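Local coordinates for alcohol dehydrogenase (Comamonas sp. 26, PDB 6ZDZ), which probably catalyses the NAD(P)-dependent interconversion of alcohols and carbonyl compounds, as a member of the short-chain dehydrogenase/reductase family, at residues A[89-94]-A[109-114]. Sequence-based numbering, arbitrary orientation.
Sequences AGMGQS and VMLNTT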
loop_
_atom_site.group_PDB
_atom_site.type_symbol
_atom_site.label_atom_id
_atom_site.label_comp_id
_atom_site.label_asym_id
_atom_site.label_seq_id
_atom_site.Cartn_x
_atom_site.Cartn_y
_atom_site.Cartn_z
ATOM N N ALA A 89 10.273 -6.353 -7.971
ATOM C CA ALA A 89 10.754 -5.008 -8.269
ATOM C C ALA A 89 11.824 -4.638 -7.255
ATOM O O ALA A 89 11.548 -4.606 -6.051
ATOM C CB ALA A 89 9.611 -3.992 -8.243
ATOM N N GLY A 90 13.036 -4.361 -7.734
ATOM C CA GLY A 90 14.112 -3.885 -6.893
ATOM C C GLY A 90 14.041 -2.423 -6.518
ATOM O O GLY A 90 14.984 -1.898 -5.919
ATOM N N MET A 91 12.941 -1.748 -6.852
ATOM C CA MET A 91 12.823 -0.311 -6.640
ATOM C C MET A 91 12.684 -0.003 -5.152
ATOM O O MET A 91 11.725 -0.442 -4.506
ATOM C CB MET A 91 11.627 0.229 -7.419
ATOM C CG MET A 91 11.318 1.695 -7.173
ATOM S SD MET A 91 12.325 2.830 -8.142
ATOM C CE MET A 91 11.606 4.400 -7.663
ATOM N N GLY A 92 13.639 0.751 -4.613
ATOM C CA GLY A 92 13.614 1.142 -3.218
ATOM C C GLY A 92 13.478 2.638 -3.020
ATOM O O GLY A 92 13.282 3.383 -3.985
ATOM N N GLN A 93 13.585 3.091 -1.775
ATOM C CA GLN A 93 13.433 4.499 -1.438
ATOM C C GLN A 93 14.799 5.123 -1.184
ATOM O O GLN A 93 15.675 4.502 -0.573
ATOM C CB GLN A 93 12.533 4.668 -0.210
ATOM C CG GLN A 93 12.076 6.094 0.051
ATOM C CD GLN A 93 11.035 6.177 1.156
ATOM O OE1 GLN A 93 10.442 5.170 1.541
ATOM N NE2 GLN A 93 10.808 7.383 1.667
ATOM N N SER A 94 14.971 6.360 -1.653
ATOM C CA SER A 94 16.244 7.072 -1.543
ATOM C C SER A 94 16.222 7.936 -0.289
ATOM O O SER A 94 15.833 9.105 -0.318
ATOM C CB SER A 94 16.502 7.905 -2.793
ATOM O OG SER A 94 17.801 8.476 -2.771
ATOM N N VAL A 109 5.566 4.097 -6.015
ATOM C CA VAL A 109 4.264 3.466 -5.823
ATOM C C VAL A 109 3.867 2.675 -7.062
ATOM O O VAL A 109 3.298 1.582 -6.962
ATOM C CB VAL A 109 3.207 4.524 -5.460
ATOM C CG1 VAL A 109 1.831 3.886 -5.366
ATOM C CG2 VAL A 109 3.577 5.209 -4.152
ATOM N N MET A 110 4.159 3.210 -8.248
ATOM C CA MET A 110 3.796 2.523 -9.484
ATOM C C MET A 110 4.504 1.177 -9.596
ATOM O O MET A 110 3.878 0.156 -9.898
ATOM C CB MET A 110 4.123 3.409 -10.687
ATOM C CG MET A 110 3.930 2.743 -12.035
ATOM S SD MET A 110 2.226 2.860 -12.610
ATOM C CE MET A 110 2.449 2.674 -14.381
ATOM N N LEU A 111 5.816 1.154 -9.344
ATOM C CA LEU A 111 6.588 -0.070 -9.537
ATOM C C LEU A 111 6.311 -1.107 -8.456
ATOM O O LEU A 111 6.337 -2.310 -8.737
ATOM C CB LEU A 111 8.081 0.253 -9.579
ATOM C CG LEU A 111 8.599 0.875 -10.875
ATOM C CD1 LEU A 111 10.035 1.342 -10.714
ATOM C CD2 LEU A 111 8.482 -0.119 -12.016
ATOM N N ASN A 112 6.046 -0.673 -7.224
ATOM C CA ASN A 112 5.914 -1.593 -6.102
ATOM C C ASN A 112 4.471 -1.900 -5.732
ATOM O O ASN A 112 4.241 -2.774 -4.889
ATOM C CB ASN A 112 6.630 -1.032 -4.866
ATOM C CG ASN A 112 8.131 -0.951 -5.043
ATOM O OD1 ASN A 112 8.636 -0.905 -6.164
ATOM N ND2 ASN A 112 8.856 -0.936 -3.929
ATOM N N THR A 113 3.500 -1.218 -6.335
ATOM C CA THR A 113 2.112 -1.353 -5.910
ATOM C C THR A 113 1.164 -1.421 -7.102
ATOM O O THR A 113 0.447 -2.410 -7.272
ATOM C CB THR A 113 1.735 -0.194 -4.981
ATOM O OG1 THR A 113 2.295 -0.420 -3.681
ATOM C CG2 THR A 113 0.232 -0.053 -4.864
ATOM N N THR A 114 1.154 -0.378 -7.935
ATOM C CA THR A 114 0.199 -0.330 -9.037
ATOM C C THR A 114 0.526 -1.366 -10.107
ATOM O O THR A 114 -0.370 -2.055 -10.606
ATOM C CB THR A 114 0.168 1.074 -9.639
ATOM O OG1 THR A 114 0.089 2.038 -8.583
ATOM C CG2 THR A 114 -1.035 1.229 -10.553
#
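The extended loop at A89 and M91 passes alongside one turn of helix 109-114, coming nearest where the CA atoms of A89 and N112 lie 6.3 Å apart, with a pi-type turn at 110-114. N112 makes the polar link: its ND2 donates to M91 O over 3.0 Å in a nearly straight bond (164° at the hydrogen), with the acceptor close to the amide plane but the donor tilted from the carbonyl plane. The other branch of the amide, OD1, rests 3.4 Å from M91 CB and also lies near A89 CB. The M91 chain leaves its CA with CG opposite the backbone N (chi1 174°), bends at chi2 and crosses L111 at about a right angle, its CG and SD touching L111 CD1. An alanine in place of N112 would remove the amide and is likely to leave M91 O without this donor and the loop less firmly tied to the helix. A89 and G90 end the NNAG motif of the short-chain dehydrogenases, and N112, touching Y153 and K157, probably corresponds to the asparagine of the Asn-Ser-Tyr-Lys tetrad. The contact joins the loop after strand 82-87 to helix 102-130, beside helix 151-171, while V109 packs on T114 of the second subunit.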